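Local atomic coordinates of homoserine kinase (Cytophaga hutchinsonii, PDB entry 4P52), a protein that probably catalyses the ATP-dependent phosphorylation of L-homoserine to O-phospho-L-homoserine. Residues D144-P147 with F148-G152; E151-F154 with L155-S159; N164-P167 with C168-G172. All coordinates share one frame; numbering follows the deposited sequence.

Interaction 1 (D144-P147 with F148-G152)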
loop_
_atom_site.group_PDB
_atom_site.type_symbol
_atom_site.label_atom_id
_atom_site.label_comp_id
_atom_site.label_asym_id
_atom_site.label_seq_id
_atom_site.Cartn_x
_atom_site.Cartn_y
_atom_site.Cartn_z
ATOM N N ASP A 144 21.309 9.430 9.778
ATOM C CA ASP A 144 21.283 9.063 11.183
ATOM C C ASP A 144 20.777 10.150 12.104
ATOM O O ASP A 144 20.685 9.925 13.311
ATOM C CB ASP A 144 22.656 8.582 11.630
ATOM C CG ASP A 144 23.014 7.227 11.028
ATOM O OD1 ASP A 144 22.261 6.252 11.283
ATOM O OD2 ASP A 144 24.027 7.150 10.284
ATOM N N LEU A 145 20.434 11.318 11.550
ATOM C CA LEU A 145 19.872 12.386 12.368
ATOM C C LEU A 145 18.411 12.166 12.718
ATOM O O LEU A 145 17.913 12.758 13.697
ATOM C CB LEU A 145 20.041 13.746 11.717
ATOM C CG LEU A 145 21.467 14.105 11.301
ATOM C CD1 LEU A 145 21.459 15.461 10.616
ATOM C CD2 LEU A 145 22.432 14.061 12.486
ATOM N N LEU A 146 17.731 11.313 11.949
ATOM C CA LEU A 146 16.294 11.110 12.143
ATOM C C LEU A 146 15.871 10.786 13.603
ATOM O O LEU A 146 14.953 11.430 14.131
ATOM C CB LEU A 146 15.736 10.090 11.148
ATOM C CG LEU A 146 14.225 9.876 11.243
ATOM C CD1 LEU A 146 13.442 11.166 11.066
ATOM C CD2 LEU A 146 13.795 8.875 10.189
ATOM N N PRO A 147 16.548 9.815 14.264
ATOM C CA PRO A 147 16.119 9.473 15.634
ATOM C C PRO A 147 16.170 10.663 16.602
ATOM O O PRO A 147 15.270 10.816 17.452
ATOM C CB PRO A 147 17.114 8.388 16.073
ATOM C CG PRO A 147 17.724 7.868 14.816
ATOM C CD PRO A 147 17.701 9.004 13.826
ATOM N N PHE A 148 17.196 11.502 16.474
ATOM C CA PHE A 148 17.294 12.672 17.325
ATOM C C PHE A 148 16.144 13.631 17.102
ATOM O O PHE A 148 15.613 14.207 18.049
ATOM C CB PHE A 148 18.625 13.361 17.122
ATOM C CG PHE A 148 19.783 12.488 17.447
ATOM C CD1 PHE A 148 20.005 12.078 18.748
ATOM C CD2 PHE A 148 20.638 12.055 16.451
ATOM C CE1 PHE A 148 21.069 11.256 19.057
ATOM C CE2 PHE A 148 21.713 11.237 16.748
ATOM C CZ PHE A 148 21.927 10.833 18.054
ATOM N N ALA A 149 15.748 13.792 15.846
ATOM C CA ALA A 149 14.635 14.670 15.538
ATOM C C ALA A 149 13.342 14.060 16.089
ATOM O O ALA A 149 12.502 14.781 16.618
ATOM C CB ALA A 149 14.555 14.933 14.044
HETATM N N MSE A 150 13.221 12.730 15.998
HETATM C CA MSE A 150 12.099 11.983 16.590
HETATM C C MSE A 150 12.041 12.120 18.110
HETATM O O MSE A 150 10.991 12.467 18.642
HETATM C CB MSE A 150 12.142 10.496 16.194
HETATM C CG MSE A 150 11.928 10.132 14.721
HETATM SE SE MSE A 150 10.160 10.725 14.039
HETATM C CE MSE A 150 8.970 9.351 14.826
ATOM N N GLU A 151 13.138 11.831 18.827
ATOM C CA GLU A 151 13.161 11.943 20.305
ATOM C C GLU A 151 12.847 13.379 20.767
ATOM O O GLU A 151 12.119 13.594 21.750
ATOM C CB GLU A 151 14.516 11.539 20.884
ATOM C CG GLU A 151 14.846 10.050 20.900
ATOM C CD GLU A 151 16.354 9.767 21.083
ATOM O OE1 GLU A 151 17.111 10.638 21.591
ATOM O OE2 GLU A 151 16.803 8.657 20.707
ATOM N N GLY A 152 13.395 14.358 20.047
ATOM C CA GLY A 152 13.098 15.760 20.291
ATOM C C GLY A 152 11.610 16.042 20.288
ATOM O O GLY A 152 11.067 16.537 21.282
#
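L145, L146 and P147 give their carbonyl oxygens to A149, M150 and E151 in three consecutive i to i+4 hydrogen bonds that form the first turns of the alpha-helix running to C157, part of the N-terminal domain of a GHMP kinase. The shortest joins E151 N to P147 O at 2.7 Å and is nearly straight, at 172°. P147 sits near the start of the helix, where the lack of an N-H costs no helical bond.

Among the apolar contacts, L146 and M150, a selenomethionine, lie side by side and point the same way, with L146 CD1 4.1 Å from M150 CG. In M150 the second torsion (-60°) turns the selenium and the third the terminal CE, and the side chain packs on A160, Y179 and L182. L146 also packs on L169 and Y170 of helix 162-170.

The F148 ring folds back along the start of the helix because CG stands anti to the carbonyl carbon (chi1 -60°), and M140 and T97 pack against it. E151 is held at its carboxylate by a salt bridge to R93 of helix 86-98. At the ring of F148, CD2 comes obliquely to D144 O at 3.8 Å.

Interaction 2 (E151-F154 with L155-S159)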
loop_
_atom_site.group_PDB
_atom_site.type_symbol
_atom_site.label_atom_id
_atom_site.label_comp_id
_atom_site.label_asym_id
_atom_site.label_seq_id
_atom_site.Cartn_x
_atom_site.Cartn_y
_atom_site.Cartn_z
ATOM N N GLU A 151 13.138 11.831 18.827
ATOM C CA GLU A 151 13.161 11.943 20.305
ATOM C C GLU A 151 12.847 13.379 20.767
ATOM O O GLU A 151 12.119 13.594 21.750
ATOM C CB GLU A 151 14.516 11.539 20.884
ATOM C CG GLU A 151 14.846 10.050 20.900
ATOM C CD GLU A 151 16.354 9.767 21.083
ATOM O OE1 GLU A 151 17.111 10.638 21.591
ATOM O OE2 GLU A 151 16.803 8.657 20.707
ATOM N N GLY A 152 13.395 14.358 20.047
ATOM C CA GLY A 152 13.098 15.760 20.291
ATOM C C GLY A 152 11.610 16.042 20.288
ATOM O O GLY A 152 11.067 16.537 21.282
ATOM N N GLU A 153 10.960 15.724 19.172
ATOM C CA GLU A 153 9.504 15.836 19.014
ATOM C C GLU A 153 8.709 15.109 20.107
ATOM O O GLU A 153 7.726 15.638 20.637
ATOM C CB GLU A 153 9.105 15.217 17.687
ATOM C CG GLU A 153 9.321 16.093 16.484
ATOM C CD GLU A 153 8.064 16.844 16.131
ATOM O OE1 GLU A 153 7.193 16.259 15.427
ATOM O OE2 GLU A 153 7.961 18.010 16.576
ATOM N N PHE A 154 9.128 13.880 20.404
ATOM C CA PHE A 154 8.466 13.046 21.377
ATOM C C PHE A 154 8.531 13.689 22.761
ATOM O O PHE A 154 7.492 13.930 23.373
ATOM C CB PHE A 154 9.056 11.626 21.369
ATOM C CG PHE A 154 8.350 10.664 22.290
ATOM C CD1 PHE A 154 7.087 10.151 21.961
ATOM C CD2 PHE A 154 8.946 10.265 23.502
ATOM C CE1 PHE A 154 6.435 9.268 22.822
ATOM C CE2 PHE A 154 8.300 9.379 24.363
ATOM C CZ PHE A 154 7.042 8.880 24.021
ATOM N N LEU A 155 9.735 13.995 23.237
ATOM C CA LEU A 155 9.899 14.621 24.556
ATOM C C LEU A 155 9.205 15.987 24.706
ATOM O O LEU A 155 8.757 16.316 25.783
ATOM C CB LEU A 155 11.376 14.718 24.953
ATOM C CG LEU A 155 12.077 13.390 25.246
ATOM C CD1 LEU A 155 13.591 13.530 25.161
ATOM C CD2 LEU A 155 11.660 12.843 26.607
ATOM N N ALA A 156 9.105 16.770 23.640
ATOM C CA ALA A 156 8.469 18.090 23.722
ATOM C C ALA A 156 6.946 18.072 23.569
ATOM O O ALA A 156 6.238 18.588 24.416
ATOM C CB ALA A 156 9.085 19.044 22.716
ATOM N N CYS A 157 6.441 17.500 22.484
ATOM C CA CYS A 157 4.997 17.516 22.217
ATOM C C CYS A 157 4.322 16.174 22.578
ATOM O O CYS A 157 3.135 15.976 22.304
ATOM C CB CYS A 157 4.734 17.901 20.753
ATOM S SG CYS A 157 5.758 19.264 20.122
ATOM N N GLY A 158 5.084 15.267 23.201
ATOM C CA GLY A 158 4.612 13.922 23.578
ATOM C C GLY A 158 4.218 12.995 22.427
ATOM O O GLY A 158 3.493 12.028 22.627
ATOM N N SER A 159 4.721 13.259 21.223
ATOM C CA SER A 159 4.120 12.717 20.012
ATOM C C SER A 159 5.001 13.062 18.800
ATOM O O SER A 159 5.195 14.238 18.490
ATOM C CB SER A 159 2.713 13.331 19.882
ATOM O OG SER A 159 2.136 13.124 18.613
#
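The phenyl ring of F154 meets the backbone of L155, G158 and S159 obliquely, its CD1 lying 4.0 Å from S159 N and its CE1 the same distance from G158 O. This is the C-terminal end of alpha-helix 146-157, where the chain turns out of the helix at G158 with a positive phi of 64°. The first torsion of F154 (chi1 -176°) sets CG beside its carbonyl carbon, and this brings the ring forward to the departing backbone. A second flat group, the carboxylate of E153, is fixed from outside the turn: OE2 accepts a hydrogen bond from S121 OG of helix 120-135.

Three i to i+4 bonds close the last turns. L155 N reaches E151 O at 2.8 Å in an almost straight bond, A156 N reaches G152 O, and C157 N reaches E153 O at 2.9 Å; in each the donor is tilted somewhat from the carbonyl plane. A weak bond from G158 N to F154 O follows, but the position of that oxygen is uncertain.

L155 packs on I89 and R93 of helix 86-98, and A156 on T86, so this end of the helix rests against helix 86-98, while C157 touches S121. Within the turn, the side chain of L155 stays close to the carbonyl one turn earlier, with CG 3.5 Å from E151 O.

Interaction 3 (N164-P167 with C168-G172)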
loop_
_atom_site.group_PDB
_atom_site.type_symbol
_atom_site.label_atom_id
_atom_site.label_comp_id
_atom_site.label_asym_id
_atom_site.label_seq_id
_atom_site.Cartn_x
_atom_site.Cartn_y
_atom_site.Cartn_z
ATOM N N ASN A 164 6.014 13.349 8.853
ATOM C CA ASN A 164 6.462 14.750 8.714
ATOM C C ASN A 164 7.992 14.859 8.768
ATOM O O ASN A 164 8.610 15.449 7.879
ATOM C CB ASN A 164 5.861 15.641 9.790
ATOM C CG ASN A 164 4.361 15.795 9.660
ATOM O OD1 ASN A 164 3.630 15.377 10.554
ATOM N ND2 ASN A 164 3.892 16.425 8.577
ATOM N N VAL A 165 8.586 14.266 9.803
ATOM C CA VAL A 165 9.993 14.432 10.097
ATOM C C VAL A 165 10.902 13.860 9.006
ATOM O O VAL A 165 11.820 14.546 8.566
ATOM C CB VAL A 165 10.368 13.813 11.459
ATOM C CG1 VAL A 165 11.823 14.064 11.762
ATOM C CG2 VAL A 165 9.559 14.432 12.588
ATOM N N ALA A 166 10.659 12.612 8.569
ATOM C CA ALA A 166 11.532 11.979 7.572
ATOM C C ALA A 166 11.615 12.752 6.236
ATOM O O ALA A 166 12.737 13.038 5.772
ATOM C CB ALA A 166 11.188 10.509 7.356
ATOM N N PRO A 167 10.455 13.112 5.628
ATOM C CA PRO A 167 10.537 13.874 4.365
ATOM C C PRO A 167 11.114 15.286 4.562
ATOM O O PRO A 167 11.736 15.866 3.635
ATOM C CB PRO A 167 9.079 13.949 3.877
ATOM C CG PRO A 167 8.253 13.745 5.102
ATOM C CD PRO A 167 9.056 12.848 6.021
ATOM N N CYS A 168 10.916 15.832 5.756
ATOM C CA CYS A 168 11.462 17.114 6.060
ATOM C C CYS A 168 12.997 17.035 6.043
ATOM O O CYS A 168 13.667 17.852 5.410
ATOM C CB CYS A 168 10.965 17.605 7.417
ATOM S SG CYS A 168 11.638 19.242 7.748
ATOM N N LEU A 169 13.531 16.047 6.737
ATOM C CA LEU A 169 14.959 15.862 6.846
ATOM C C LEU A 169 15.590 15.319 5.571
ATOM O O LEU A 169 16.685 15.716 5.222
ATOM C CB LEU A 169 15.283 14.931 8.024
ATOM C CG LEU A 169 16.734 14.493 8.221
ATOM C CD1 LEU A 169 17.692 15.645 8.565
ATOM C CD2 LEU A 169 16.771 13.404 9.287
ATOM N N TYR A 170 14.913 14.407 4.891
ATOM C CA TYR A 170 15.520 13.698 3.781
ATOM C C TYR A 170 15.168 14.313 2.473
ATOM O O TYR A 170 15.800 14.015 1.476
ATOM C CB TYR A 170 15.066 12.248 3.738
ATOM C CG TYR A 170 15.537 11.420 4.895
ATOM C CD1 TYR A 170 16.765 11.646 5.495
ATOM C CD2 TYR A 170 14.757 10.383 5.386
ATOM C CE1 TYR A 170 17.191 10.877 6.571
ATOM C CE2 TYR A 170 15.179 9.606 6.451
ATOM C CZ TYR A 170 16.399 9.853 7.031
ATOM O OH TYR A 170 16.804 9.056 8.076
ATOM N N GLY A 171 14.137 15.151 2.456
ATOM C CA GLY A 171 13.568 15.606 1.190
ATOM C C GLY A 171 12.767 14.518 0.504
ATOM O O GLY A 171 12.872 13.338 0.834
ATOM N N GLY A 172 11.926 14.934 -0.431
ATOM C CA GLY A 172 11.261 14.003 -1.309
ATOM C C GLY A 172 9.983 13.442 -0.746
ATOM O O GLY A 172 9.344 14.045 0.138
#
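C168, L169 and Y170 donate their backbone N-H groups to the carbonyls of N164, V165 and A166 in successive i to i+4 bonds, and the chain then leaves the helix at G171, whose phi is positive. The bond from Y170 N to A166 O is the shortest, at 2.7 Å, while G171 N adds a weak one to P167 O. P167 has no N-H for the turn before it, and the helix is kinked there.

The ring of Y170 lies back alongside the preceding turn. With CG anti to its carbonyl carbon (chi1 -67°), CD2 comes 3.4 Å from A166 O, obliquely to the ring, and 4.1 Å from A166 CB. The phenol oxygen is hydrogen-bonded to K143 O, just ahead of helix 146-157. Replacing Y170 by alanine would probably leave that carbonyl without its hydroxyl mate and strip A166 CB of its contact with CD2.

Helix 162-170 is a buried element of the GHMP kinase N-terminal domain, set between strand 26-36 and helices 120-135 and 146-157. C168 touches P32 and T34 of the strand as well as V126, and N164 ND2 is hydrogen-bonded to T34 OG1. L169 packs on V126, V142 and L145.

Beyond the helix, the glycine pair G171 and G172 leads directly into strand 173-178, and at this exit CB of P167 lies 3.7 Å from G172 O.

How the interactions relate
Interactions 1 and 2 are consecutive parts of one helix, 146-157, sharing E151 and G152, with centres about 10 Å apart; the first covers its start and the second its C-terminal end. Interaction 3 follows in the chain on helix 162-170, its centre about 12 Å from that of interaction 1 and about 17 Å from that of interaction 2. The two helices pack mainly through interaction 1: L146 CD1 meets V165 CG1 at 3.4 Å, and A149 also touches V165. Interaction 2 reaches interaction 3 through E153 and V165. All three belong to the N-terminal GHMP kinase region, where the two helices pack on each other and the more buried, 162-170, adjoins strand 26-36.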